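Local atomic coordinates of tyrosine--tRNA ligase (PDB entry 2CYA), a protein that catalyses the ATP-dependent attachment of tyrosine to tRNA(Tyr), probably activating the amino acid as Tyr-AMP before transferring it to the acceptor end of the tRNA. Residues K27-S32 with L178-G183; A48-L53 with E336-I341; I131-R136 with Q169-F174; L193-A198 with P206-T211; N274-I279 with L324-A329. All coordinates share one frame; numbering follows the deposited sequence.

Contact 1. Residues K27-S32 with L178-G183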
# COMPACT_ATOMS: atom_id res chain seq x y z
N LYS A 27 18.50 9.04 -26.18
CA LYS A 27 18.98 8.91 -27.56
C LYS A 27 19.01 7.46 -27.99
O LYS A 27 18.72 7.14 -29.15
CB LYS A 27 20.36 9.56 -27.71
CG LYS A 27 20.31 11.08 -27.68
CD LYS A 27 21.68 11.72 -27.62
CE LYS A 27 21.58 13.24 -27.63
NZ LYS A 27 22.92 13.91 -27.56
N GLY A 28 19.32 6.56 -27.06
CA GLY A 28 19.34 5.14 -27.40
C GLY A 28 17.92 4.68 -27.70
O GLY A 28 17.69 3.87 -28.60
N LEU A 29 16.95 5.20 -26.95
CA LEU A 29 15.55 4.84 -27.17
C LEU A 29 15.10 5.40 -28.52
O LEU A 29 14.46 4.71 -29.33
CB LEU A 29 14.65 5.41 -26.06
CG LEU A 29 14.58 4.67 -24.72
CD1 LEU A 29 13.73 5.47 -23.71
CD2 LEU A 29 13.98 3.27 -24.96
N LEU A 30 15.43 6.66 -28.76
CA LEU A 30 15.04 7.26 -30.03
C LEU A 30 15.66 6.51 -31.20
O LEU A 30 15.00 6.27 -32.21
CB LEU A 30 15.46 8.73 -30.08
CG LEU A 30 14.75 9.62 -29.04
CD1 LEU A 30 15.40 10.98 -28.99
CD2 LEU A 30 13.26 9.71 -29.41
N ALA A 31 16.92 6.11 -31.06
CA ALA A 31 17.61 5.41 -32.14
C ALA A 31 17.11 4.01 -32.46
O ALA A 31 17.30 3.53 -33.58
CB ALA A 31 19.12 5.35 -31.84
N SER A 32 16.46 3.34 -31.50
CA SER A 32 15.98 1.98 -31.71
C SER A 32 14.82 1.88 -32.70
O SER A 32 14.59 0.82 -33.29
CB SER A 32 15.56 1.35 -30.36
OG SER A 32 14.46 2.04 -29.78
N LEU A 178 6.01 2.17 -19.18
CA LEU A 178 6.62 3.36 -19.75
C LEU A 178 8.14 3.35 -19.96
O LEU A 178 8.90 2.79 -19.15
CB LEU A 178 6.28 4.55 -18.87
CG LEU A 178 4.80 4.81 -18.60
CD1 LEU A 178 4.73 5.99 -17.63
CD2 LEU A 178 4.03 5.09 -19.92
N ASP A 179 8.55 4.01 -21.04
CA ASP A 179 9.98 4.17 -21.34
C ASP A 179 10.40 5.55 -20.81
O ASP A 179 11.58 5.79 -20.55
CB ASP A 179 10.20 4.14 -22.86
CG ASP A 179 9.79 2.84 -23.45
OD1 ASP A 179 10.49 1.84 -23.21
OD2 ASP A 179 8.76 2.81 -24.14
N ILE A 180 9.42 6.44 -20.67
CA ILE A 180 9.66 7.81 -20.21
C ILE A 180 8.65 8.35 -19.19
O ILE A 180 7.45 8.19 -19.34
CB ILE A 180 9.62 8.82 -21.39
CG1 ILE A 180 10.70 8.50 -22.42
CG2 ILE A 180 9.82 10.22 -20.85
CD1 ILE A 180 10.51 9.30 -23.70
N ALA A 181 9.17 9.05 -18.20
CA ALA A 181 8.35 9.66 -17.17
C ALA A 181 8.60 11.18 -17.22
O ALA A 181 9.69 11.64 -16.90
CB ALA A 181 8.74 9.12 -15.79
N LEU A 182 7.60 11.94 -17.64
CA LEU A 182 7.73 13.39 -17.68
C LEU A 182 7.13 13.94 -16.39
O LEU A 182 6.16 13.39 -15.87
CB LEU A 182 6.95 13.96 -18.87
CG LEU A 182 6.77 15.48 -18.92
CD1 LEU A 182 8.11 16.11 -19.29
CD2 LEU A 182 5.70 15.86 -19.97
N GLY A 183 7.70 15.01 -15.87
CA GLY A 183 7.17 15.61 -14.67
C GLY A 183 7.97 16.82 -14.25
O GLY A 183 9.06 17.07 -14.78

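Contact 2. Residues A48-L53 with E336-I341. With SO4 (sulfate ion), chain C.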
# COMPACT_ATOMS: atom_id res chain seq x y z
N ALA A 48 -6.33 24.97 -12.49
CA ALA A 48 -5.05 25.06 -13.15
C ALA A 48 -4.51 26.49 -13.18
O ALA A 48 -5.24 27.44 -13.44
CB ALA A 48 -5.17 24.53 -14.56
N HIS A 49 -3.22 26.65 -12.87
CA HIS A 49 -2.61 27.96 -12.94
C HIS A 49 -1.58 27.89 -14.07
O HIS A 49 -1.32 26.81 -14.60
CB HIS A 49 -1.99 28.35 -11.59
CG HIS A 49 -0.98 27.38 -11.08
ND1 HIS A 49 0.28 27.26 -11.61
CD2 HIS A 49 -1.04 26.51 -10.04
CE1 HIS A 49 0.96 26.36 -10.93
NE2 HIS A 49 0.19 25.89 -9.97
N ILE A 50 -0.99 29.01 -14.45
CA ILE A 50 -0.10 28.99 -15.60
C ILE A 50 1.13 28.11 -15.50
O ILE A 50 1.72 27.75 -16.52
CB ILE A 50 0.31 30.42 -15.98
CG1 ILE A 50 1.06 31.11 -14.82
CG2 ILE A 50 -0.94 31.21 -16.37
CD1 ILE A 50 1.61 32.48 -15.19
N GLY A 51 1.50 27.73 -14.28
CA GLY A 51 2.68 26.90 -14.10
C GLY A 51 2.53 25.56 -14.77
O GLY A 51 3.51 24.98 -15.27
N TRP A 52 1.31 25.06 -14.80
CA TRP A 52 1.02 23.77 -15.40
C TRP A 52 1.16 23.81 -16.92
O TRP A 52 1.36 22.77 -17.55
CB TRP A 52 -0.39 23.30 -15.03
CG TRP A 52 -0.57 22.99 -13.57
CD1 TRP A 52 0.37 23.15 -12.57
CD2 TRP A 52 -1.76 22.52 -12.93
NE1 TRP A 52 -0.17 22.81 -11.35
CE2 TRP A 52 -1.48 22.42 -11.54
CE3 TRP A 52 -3.03 22.17 -13.38
CZ2 TRP A 52 -2.44 21.99 -10.61
CZ3 TRP A 52 -3.99 21.74 -12.46
CH2 TRP A 52 -3.68 21.66 -11.08
N LEU A 53 1.07 25.01 -17.49
CA LEU A 53 1.18 25.15 -18.95
C LEU A 53 2.55 24.64 -19.41
O LEU A 53 2.67 24.05 -20.49
CB LEU A 53 0.96 26.61 -19.38
CG LEU A 53 -0.46 27.21 -19.32
CD1 LEU A 53 -0.42 28.68 -19.71
CD2 LEU A 53 -1.41 26.44 -20.26
N GLU A 336 -2.97 37.48 -23.47
CA GLU A 336 -3.32 36.87 -24.75
C GLU A 336 -3.27 35.35 -24.67
O GLU A 336 -4.09 34.66 -25.28
CB GLU A 336 -2.38 37.34 -25.87
CG GLU A 336 -2.44 38.84 -26.17
CD GLU A 336 -3.86 39.36 -26.33
OE1 GLU A 336 -4.69 38.68 -26.99
OE2 GLU A 336 -4.15 40.46 -25.81
N VAL A 337 -2.31 34.82 -23.92
CA VAL A 337 -2.20 33.38 -23.78
C VAL A 337 -3.39 32.83 -23.00
O VAL A 337 -3.95 31.79 -23.35
CB VAL A 337 -0.90 32.96 -23.04
CG1 VAL A 337 -0.94 31.47 -22.75
CG2 VAL A 337 0.35 33.29 -23.92
N VAL A 338 -3.78 33.54 -21.95
CA VAL A 338 -4.87 33.10 -21.10
C VAL A 338 -6.28 33.30 -21.66
O VAL A 338 -7.16 32.46 -21.46
CB VAL A 338 -4.76 33.77 -19.71
CG1 VAL A 338 -6.03 33.55 -18.93
CG2 VAL A 338 -3.57 33.19 -18.95
N ARG A 339 -6.49 34.40 -22.37
CA ARG A 339 -7.80 34.72 -22.93
C ARG A 339 -8.54 33.53 -23.54
O ARG A 339 -9.65 33.21 -23.10
CB ARG A 339 -7.67 35.86 -23.95
CG ARG A 339 -8.98 36.35 -24.53
CD ARG A 339 -8.81 37.74 -25.17
NE ARG A 339 -8.60 38.79 -24.15
CZ ARG A 339 -7.88 39.89 -24.36
NH1 ARG A 339 -7.29 40.09 -25.54
NH2 ARG A 339 -7.73 40.78 -23.39
N PRO A 340 -7.96 32.86 -24.54
CA PRO A 340 -8.67 31.72 -25.13
C PRO A 340 -8.87 30.53 -24.19
O PRO A 340 -9.88 29.82 -24.29
CB PRO A 340 -7.83 31.38 -26.36
CG PRO A 340 -6.46 31.84 -25.98
CD PRO A 340 -6.73 33.15 -25.29
N ILE A 341 -7.92 30.28 -23.28
CA ILE A 341 -8.06 29.18 -22.33
C ILE A 341 -9.21 29.48 -21.38
O ILE A 341 -10.06 28.62 -21.10
CB ILE A 341 -6.77 28.99 -21.53
CG1 ILE A 341 -5.64 28.62 -22.50
CG2 ILE A 341 -6.97 27.91 -20.44
CD1 ILE A 341 -4.28 28.60 -21.89
S SO4 C . 0.50 22.69 -7.61
O1 SO4 C . 1.87 23.23 -8.05
O2 SO4 C . 0.47 21.20 -7.96
O3 SO4 C . 0.45 22.78 -6.20
O4 SO4 C . -0.43 23.29 -8.50

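Contact 3. Residues I131-R136 with Q169-F174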
# COMPACT_ATOMS: atom_id res chain seq x y z
N ILE A 131 3.20 -3.84 -4.25
CA ILE A 131 3.84 -4.69 -3.25
C ILE A 131 5.24 -5.14 -3.67
O ILE A 131 6.18 -5.10 -2.87
CB ILE A 131 2.98 -5.93 -2.95
CG1 ILE A 131 1.70 -5.48 -2.23
CG2 ILE A 131 3.76 -6.90 -2.07
CD1 ILE A 131 0.78 -6.61 -1.90
N ARG A 132 5.39 -5.56 -4.91
CA ARG A 132 6.71 -5.98 -5.37
C ARG A 132 7.69 -4.80 -5.28
O ARG A 132 8.87 -4.98 -4.92
CB ARG A 132 6.59 -6.54 -6.77
CG ARG A 132 5.93 -7.92 -6.76
CD ARG A 132 5.44 -8.32 -8.11
NE ARG A 132 6.43 -7.97 -9.12
CZ ARG A 132 6.13 -7.75 -10.40
NH1 ARG A 132 4.86 -7.84 -10.80
NH2 ARG A 132 7.09 -7.40 -11.25
N VAL A 133 7.21 -3.60 -5.58
CA VAL A 133 8.08 -2.44 -5.49
C VAL A 133 8.46 -2.19 -4.04
O VAL A 133 9.61 -1.89 -3.74
CB VAL A 133 7.42 -1.16 -6.05
CG1 VAL A 133 8.27 0.04 -5.70
CG2 VAL A 133 7.25 -1.26 -7.57
N ALA A 134 7.49 -2.31 -3.13
CA ALA A 134 7.77 -2.08 -1.72
C ALA A 134 8.76 -3.10 -1.14
O ALA A 134 9.46 -2.81 -0.17
CB ALA A 134 6.48 -2.11 -0.92
N LYS A 135 8.82 -4.29 -1.73
CA LYS A 135 9.72 -5.33 -1.24
C LYS A 135 11.17 -5.07 -1.64
O LYS A 135 12.09 -5.62 -1.04
CB LYS A 135 9.30 -6.70 -1.76
CG LYS A 135 8.00 -7.22 -1.16
CD LYS A 135 7.58 -8.58 -1.73
CE LYS A 135 8.63 -9.67 -1.48
NZ LYS A 135 8.92 -9.85 -0.03
N ARG A 136 11.35 -4.23 -2.66
CA ARG A 136 12.68 -3.93 -3.16
C ARG A 136 13.22 -2.57 -2.76
O ARG A 136 14.17 -2.08 -3.38
CB ARG A 136 12.70 -4.04 -4.67
CG ARG A 136 13.48 -5.22 -5.18
CD ARG A 136 12.59 -6.31 -5.70
NE ARG A 136 13.00 -7.60 -5.16
CZ ARG A 136 12.58 -8.77 -5.63
NH1 ARG A 136 11.73 -8.82 -6.66
NH2 ARG A 136 12.99 -9.89 -5.05
N GLN A 169 3.44 5.89 -7.13
CA GLN A 169 3.96 6.69 -8.23
C GLN A 169 4.83 5.81 -9.12
O GLN A 169 4.62 5.73 -10.33
CB GLN A 169 4.75 7.89 -7.70
CG GLN A 169 5.17 8.87 -8.80
CD GLN A 169 5.34 10.30 -8.29
OE1 GLN A 169 5.39 10.55 -7.08
NE2 GLN A 169 5.43 11.25 -9.22
N VAL A 170 5.78 5.10 -8.51
CA VAL A 170 6.66 4.20 -9.24
C VAL A 170 5.83 3.09 -9.92
O VAL A 170 6.09 2.71 -11.07
CB VAL A 170 7.70 3.55 -8.30
CG1 VAL A 170 8.50 2.50 -9.03
CG2 VAL A 170 8.62 4.62 -7.73
N SER A 171 4.83 2.56 -9.21
CA SER A 171 4.03 1.50 -9.79
C SER A 171 3.21 1.96 -10.98
O SER A 171 2.92 1.17 -11.86
CB SER A 171 3.12 0.87 -8.72
OG SER A 171 3.91 0.30 -7.69
N ASP A 172 2.80 3.23 -10.97
CA ASP A 172 2.03 3.80 -12.07
C ASP A 172 2.88 3.71 -13.33
O ASP A 172 2.40 3.32 -14.40
CB ASP A 172 1.70 5.28 -11.83
CG ASP A 172 0.71 5.51 -10.71
OD1 ASP A 172 -0.04 4.58 -10.35
OD2 ASP A 172 0.66 6.64 -10.19
N ILE A 173 4.15 4.11 -13.20
CA ILE A 173 5.11 4.10 -14.30
C ILE A 173 5.32 2.68 -14.81
O ILE A 173 5.24 2.44 -16.01
CB ILE A 173 6.49 4.71 -13.84
CG1 ILE A 173 6.32 6.22 -13.60
CG2 ILE A 173 7.59 4.45 -14.88
CD1 ILE A 173 7.47 6.85 -12.82
N PHE A 174 5.58 1.73 -13.91
CA PHE A 174 5.79 0.35 -14.37
C PHE A 174 4.51 -0.26 -14.94
O PHE A 174 4.53 -0.91 -16.00
CB PHE A 174 6.33 -0.55 -13.24
CG PHE A 174 7.67 -0.12 -12.66
CD1 PHE A 174 8.63 0.52 -13.45
CD2 PHE A 174 7.99 -0.43 -11.34
CE1 PHE A 174 9.88 0.83 -12.94
CE2 PHE A 174 9.25 -0.11 -10.80
CZ PHE A 174 10.20 0.52 -11.60

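Contact 4. Residues L193-A198 with P206-T211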
# COMPACT_ATOMS: atom_id res chain seq x y z
N LEU A 193 13.71 6.78 -7.58
CA LEU A 193 13.37 5.53 -6.92
C LEU A 193 12.92 4.54 -7.98
O LEU A 193 13.24 3.34 -7.91
CB LEU A 193 12.23 5.77 -5.92
CG LEU A 193 11.68 4.50 -5.26
CD1 LEU A 193 12.81 3.76 -4.54
CD2 LEU A 193 10.56 4.88 -4.30
N ALA A 194 12.16 5.01 -8.97
CA ALA A 194 11.68 4.10 -10.02
C ALA A 194 12.87 3.53 -10.79
O ALA A 194 12.95 2.33 -11.06
CB ALA A 194 10.75 4.83 -10.99
N ARG A 195 13.81 4.41 -11.13
CA ARG A 195 15.01 4.00 -11.87
C ARG A 195 15.87 3.05 -11.06
O ARG A 195 16.46 2.11 -11.60
CB ARG A 195 15.84 5.22 -12.28
CG ARG A 195 15.21 6.07 -13.38
CD ARG A 195 16.02 7.35 -13.61
NE ARG A 195 17.42 7.09 -13.95
CZ ARG A 195 17.84 6.67 -15.14
NH1 ARG A 195 16.99 6.46 -16.14
NH2 ARG A 195 19.14 6.47 -15.32
N ASP A 196 15.96 3.29 -9.75
CA ASP A 196 16.79 2.45 -8.89
C ASP A 196 16.19 1.08 -8.66
O ASP A 196 16.89 0.16 -8.25
CB ASP A 196 16.98 3.09 -7.52
CG ASP A 196 18.07 4.12 -7.50
OD1 ASP A 196 18.83 4.18 -8.49
OD2 ASP A 196 18.18 4.85 -6.50
N VAL A 197 14.90 0.94 -8.93
CA VAL A 197 14.19 -0.29 -8.68
C VAL A 197 13.81 -1.11 -9.90
O VAL A 197 13.65 -2.33 -9.81
CB VAL A 197 12.92 0.06 -7.84
CG1 VAL A 197 11.80 -0.92 -8.10
CG2 VAL A 197 13.30 0.08 -6.37
N ALA A 198 13.69 -0.45 -11.04
CA ALA A 198 13.27 -1.10 -12.28
C ALA A 198 13.94 -2.43 -12.66
O ALA A 198 13.26 -3.41 -12.96
CB ALA A 198 13.41 -0.11 -13.45
N PRO A 206 12.84 3.75 -16.59
CA PRO A 206 12.39 4.92 -17.34
C PRO A 206 13.35 6.09 -17.41
O PRO A 206 14.05 6.40 -16.45
CB PRO A 206 11.12 5.33 -16.60
CG PRO A 206 11.53 5.09 -15.15
CD PRO A 206 12.24 3.73 -15.24
N VAL A 207 13.34 6.75 -18.57
CA VAL A 207 14.11 7.97 -18.76
C VAL A 207 13.25 9.05 -18.08
O VAL A 207 12.07 9.19 -18.42
CB VAL A 207 14.23 8.33 -20.26
CG1 VAL A 207 14.66 9.79 -20.40
CG2 VAL A 207 15.23 7.38 -20.97
N ALA A 208 13.82 9.78 -17.13
CA ALA A 208 13.10 10.84 -16.42
C ALA A 208 13.32 12.22 -17.06
O ALA A 208 14.45 12.70 -17.14
CB ALA A 208 13.56 10.88 -14.94
N ILE A 209 12.23 12.87 -17.48
CA ILE A 209 12.31 14.21 -18.10
C ILE A 209 11.60 15.22 -17.22
O ILE A 209 10.37 15.19 -17.07
CB ILE A 209 11.67 14.23 -19.52
CG1 ILE A 209 12.45 13.31 -20.46
CG2 ILE A 209 11.67 15.66 -20.08
CD1 ILE A 209 11.76 13.03 -21.76
N HIS A 210 12.38 16.13 -16.65
CA HIS A 210 11.85 17.13 -15.74
C HIS A 210 11.75 18.55 -16.27
O HIS A 210 12.72 19.12 -16.79
CB HIS A 210 12.69 17.09 -14.46
CG HIS A 210 12.74 15.74 -13.82
ND1 HIS A 210 13.88 15.20 -13.27
CD2 HIS A 210 11.78 14.79 -13.69
CE1 HIS A 210 13.63 13.98 -12.84
NE2 HIS A 210 12.36 13.70 -13.08
N THR A 211 10.55 19.11 -16.12
CA THR A 211 10.23 20.47 -16.52
C THR A 211 10.40 21.42 -15.34
O THR A 211 10.31 21.02 -14.18
CB THR A 211 8.78 20.56 -17.03
OG1 THR A 211 7.89 20.04 -16.04
CG2 THR A 211 8.63 19.76 -18.31

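Contact 5. Residues N274-I279 with L324-A329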
# COMPACT_ATOMS: atom_id res chain seq x y z
N ASN A 274 13.66 34.99 -10.35
CA ASN A 274 12.75 35.96 -10.93
C ASN A 274 11.61 35.24 -11.69
O ASN A 274 11.82 34.73 -12.79
CB ASN A 274 13.53 36.86 -11.89
CG ASN A 274 12.70 38.01 -12.43
OD1 ASN A 274 11.47 37.94 -12.47
ND2 ASN A 274 13.37 39.08 -12.86
N PRO A 275 10.40 35.20 -11.11
CA PRO A 275 9.22 34.55 -11.70
C PRO A 275 8.74 35.22 -12.99
O PRO A 275 8.23 34.55 -13.90
CB PRO A 275 8.16 34.64 -10.60
CG PRO A 275 8.95 34.95 -9.34
CD PRO A 275 10.05 35.85 -9.84
N VAL A 276 8.90 36.53 -13.07
CA VAL A 276 8.48 37.28 -14.24
C VAL A 276 9.29 36.83 -15.44
O VAL A 276 8.75 36.66 -16.54
CB VAL A 276 8.65 38.80 -14.02
CG1 VAL A 276 8.14 39.56 -15.24
CG2 VAL A 276 7.88 39.23 -12.77
N LEU A 277 10.58 36.64 -15.24
CA LEU A 277 11.44 36.18 -16.32
C LEU A 277 11.13 34.70 -16.65
O LEU A 277 11.11 34.32 -17.81
CB LEU A 277 12.92 36.35 -15.95
CG LEU A 277 13.49 37.75 -16.18
CD1 LEU A 277 14.99 37.76 -15.90
CD2 LEU A 277 13.26 38.14 -17.64
N GLU A 278 10.88 33.89 -15.62
CA GLU A 278 10.56 32.48 -15.84
C GLU A 278 9.30 32.38 -16.69
O GLU A 278 9.23 31.56 -17.60
CB GLU A 278 10.30 31.77 -14.50
CG GLU A 278 11.50 31.76 -13.57
CD GLU A 278 11.20 31.08 -12.25
OE1 GLU A 278 10.06 31.18 -11.74
OE2 GLU A 278 12.12 30.44 -11.70
N ILE A 279 8.30 33.20 -16.40
CA ILE A 279 7.07 33.17 -17.19
C ILE A 279 7.40 33.51 -18.64
O ILE A 279 6.93 32.85 -19.57
CB ILE A 279 6.05 34.19 -16.65
CG1 ILE A 279 5.51 33.69 -15.31
CG2 ILE A 279 4.96 34.46 -17.70
CD1 ILE A 279 4.64 34.67 -14.58
N LEU A 324 9.63 47.32 -14.31
CA LEU A 324 8.27 47.76 -14.58
C LEU A 324 7.91 47.62 -16.06
O LEU A 324 6.76 47.33 -16.40
CB LEU A 324 8.09 49.20 -14.11
CG LEU A 324 6.63 49.68 -14.01
CD1 LEU A 324 5.79 48.64 -13.27
CD2 LEU A 324 6.59 51.00 -13.27
N ASP A 325 8.88 47.82 -16.94
CA ASP A 325 8.61 47.69 -18.37
C ASP A 325 8.44 46.22 -18.76
O ASP A 325 7.66 45.90 -19.65
CB ASP A 325 9.73 48.32 -19.20
CG ASP A 325 9.64 49.83 -19.27
OD1 ASP A 325 8.53 50.36 -19.54
OD2 ASP A 325 10.69 50.49 -19.06
N LEU A 326 9.19 45.35 -18.09
CA LEU A 326 9.11 43.92 -18.36
C LEU A 326 7.74 43.45 -17.85
O LEU A 326 7.02 42.75 -18.55
CB LEU A 326 10.24 43.17 -17.64
CG LEU A 326 10.30 41.65 -17.82
CD1 LEU A 326 10.68 41.29 -19.25
CD2 LEU A 326 11.32 41.07 -16.86
N LYS A 327 7.39 43.86 -16.63
CA LYS A 327 6.12 43.51 -16.01
C LYS A 327 4.92 43.76 -16.94
O LYS A 327 4.14 42.85 -17.22
CB LYS A 327 5.89 44.32 -14.74
CG LYS A 327 6.88 44.08 -13.61
CD LYS A 327 6.39 43.02 -12.67
CE LYS A 327 7.07 43.14 -11.31
NZ LYS A 327 6.75 44.41 -10.60
N ASN A 328 4.78 45.00 -17.40
CA ASN A 328 3.68 45.37 -18.28
C ASN A 328 3.62 44.52 -19.52
O ASN A 328 2.56 44.05 -19.90
CB ASN A 328 3.77 46.84 -18.70
CG ASN A 328 3.17 47.78 -17.69
OD1 ASN A 328 3.22 48.99 -17.85
ND2 ASN A 328 2.59 47.22 -16.63
N ALA A 329 4.78 44.36 -20.16
CA ALA A 329 4.86 43.59 -21.40
C ALA A 329 4.53 42.12 -21.18
O ALA A 329 3.88 41.49 -22.01
CB ALA A 329 6.26 43.72 -22.01

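Contact 1. Residues K27-S32 with L178-G183
The carbonyl oxygen of Leu29, the residue whose side chain meets Asp179 and Ile180, is gripped twice by Ser32. Ser32 OG donates to Leu29 O at 2.7 Å, 22° out of the carbonyl plane, and Ser32 N reaches Leu29 O from the same face at 3.3 Å. The hydroxyl thus turns back on the helix backbone, and it also takes a weak bond from Ala34 N just beyond. While its carbonyl is held within the helix, the Leu29 side chain leaves toward the segment 178-183. Its CG lies beside the backbone N (chi1 -80°), and both methyls face Asp179, just before the strand. CD1 does most of the touching: it lies 3.8 Å from Asp179 O and 3.9 Å from Asp179 CB, the two side chains passing at a slant. CD2 comes near the carboxylate, 4.2 Å from Asp179 OD1. The contact belongs to the Rossmann-type catalytic core of a class I synthetase, where helix 23-32 packs at one end of the mixed sheet and strand 180-184 runs between strands 37-42 and 207-211. Leu29 CD1 extends the apolar patch to Ile180 CG1, 4.5 Å away, and Val207 and Ile36 close round the same leucine. The carboxylate of Asp179 is turned to other partners: OD2 accepts from Lys37 N, fixing the acid against the neighbouring strand, whereas OD1 has a long, weak ion pair with Lys204. The side chain of Ile180 lies about 7 Å from that of Tyr39, a predicted tyrosine-binding residue.

Contact 2. Residues A48-L53 with E336-I341
The HIGH-like signature of class I synthetases, here His49-Ile50-Gly51-Trp52, leads into helix 51-64 and is backed by helix 323-346 through Ile50 and Leu53. Leu53 CD2 meets Ile341 CD1 tip to tip at 3.9 Å, while its other branch, CD1, meets Val337 CG1 at 4.2 Å, the leucine and valine side chains running past each other in opposite directions. Ile50 turns CG2 onto Val338 CG2, also 4.2 Å away, the two side chains crossing at about a right angle. His49 and Trp52 hold a sulfate, probably from the crystallisation liquor. His49 NE2 donates to sulfate O4 at 3.1 Å and Trp52 NE1 donates to the same O4 at 2.9 Å, O4 lying near both ring planes. On the other side of the imidazole, His49 ND1 accepts from Gly51 N (3.0 Å, 139°), a capping bond. An alanine at His49 would remove both ring nitrogens, and would probably leave Gly51 N without its capping acceptor and the sulfate with one donor fewer. Lys241 NZ also binds the ion, consistent with an ATP phosphate position framed by the HIGH and KMSKS motifs.

Contact 3. Residues I131-R136 with Q169-F174
Val133 carries this contact, packing against Val170, Ser171 and Phe174 where helix 124-135 crosses helix 161-175. The second helix carries Tyr165, Gln169 and Asp172, predicted to bind tyrosine in the Rossmann-type catalytic domain, and the two short segments cross at 122° with their axes 9.8 Å apart. The valine uses both methyls. CG1, anti to the backbone N (chi1 170°), meets Val170 CG1 at 4.1 Å; CG2 settles between Ser171 OG at 3.7 Å and Phe174 CD2 at 3.9 Å. It comes at the phenyl edge, in the plane of the ring, and lies almost as near to CE2, so that the methyl abuts the rim rather than a face. Ser171 OG touches this methyl merely by packing, its polar partner being Leu167 O one turn earlier in its own helix. Beyond this shell, Val170 and Phe174 rest on helix 188-198, and Leu201 adds to the cover of Val133. Asp172, which does not touch the 131-136 segment, is bonded through OD1 to Tyr126 OH of helix 124-135, a second tie between the two helices. Helix 124-135 also faces the other subunit of the homodimer, Lys135 forming a salt bridge with Asp82 of that chain. One face of the Phe174 ring takes Val170 O, which stands 3.5 Å above the ring plane, offset toward the rim.

Contact 4. Residues L193-A198 with P206-T211
Pro206 and Arg195 bury the most surface here, and they meet along their lengths, the arginine chain and the proline ring sliding past each other in opposite directions. Arg195 CG lies 4.2 Å from Pro206 CG and only 3.3 Å from Pro206 O, so the aliphatic part of the arginine lies close against the proline carbonyl. The chain then bends at chi3 (57°), which brings the edge of the guanidinium back to the same oxygen: Arg195 NH1 donates to Pro206 O at 3.0 Å with an N-H...O angle of 154°. The oxygen lies practically in the guanidinium plane, whereas the donor stands above the carbonyl plane, 42° out of it. The stronger partner of NH1 is Glu25, whose OE1 forms a salt bridge with it, and this acid probably steadies the guanidinium beside the backbone. A leucine in place of Arg195 would lose the guanidinium, and is likely to leave Pro206 O without this donor and the Glu25 carboxylate without this counter-charge. Two small side chains one helical turn apart face the proline ring: Ala194 CB sits 4.2 Å from Pro206 CG, and Ala198 CB 4.4 Å from Pro206 CD. Further along the strand, Ala208 CB marks the end of the contact at 4.5 Å from Arg195 CD. The contact closes a beta-alpha-beta crossover, in which helix 188-198 connects strand 180-184 to its parallel neighbour 207-211; helix 188-198 also packs against helix 161-175, through Ala194 on Val170 and Ala198 on Phe174, while strand 19-21 borders strand 207-211 on its other side.

Contact 5. Residues N274-I279 with L324-A329
Val276 and Leu277 pack on Leu326 through apolar groups. Leu326 CD2 touches Leu277 CD2 at 3.6 Å, the side chains crossing at about a right angle, and lies 3.9 Å from Val276 CG1. Leu326 is brought there by a CG anti to the backbone N (chi1 -180°), and it slides past the valine in the opposite direction. Of mixed character is Lys327: its CD rests on Val276 CG2 at 4.1 Å, while the chain, bent at chi2 and chi4, carries NZ onward to a hydrogen bond with Arg262 O. Among the polar interactions, Asn274 is the N-cap of helix 275-284, its OD1 accepting from Leu277 N (3.2 Å, 158°) and more weakly from Val276 N; Leu277 N stands well above the amide plane. Asn274 ND2 donates to Gln270 O, so both ends of the amide are used, which probably fixes its rotation. The short helical segments run at 43° to each other with axes 10.4 Å apart, in the helical C-terminal part of the enzyme. Helix 309-317 covers Leu277, and helix 254-262 packs on Lys327 and Ile279.

Overall arrangement
Contacts 1, 3 and 4 form a connected group in the catalytic core. Contacts 1 and 4 share the sheet, with centres about 10 Å apart and Asp179 O probably accepting from Val207 N at 2.8 Å; contact 4 passes to contact 3, about 12 Å away centre to centre, where Phe174 CZ packs 3.5 Å from Ala198 CA. The predicted tyrosine-binding residues Gln169 and Asp172 lie in contact 3. Contact 2, on the opposite side of the chain's centre from contacts 1, 3 and 4, holds His49 and Trp52, inferred to bind ATP, and shares helix 323-346 with contact 5. These two meet at Ile50 CD1 and Ile279 CD1, 3.8 Å apart, joining the HIGH-like motif to the C-terminal helices. Contacts 3 and 5 are farthest apart, about 41 Å between centres.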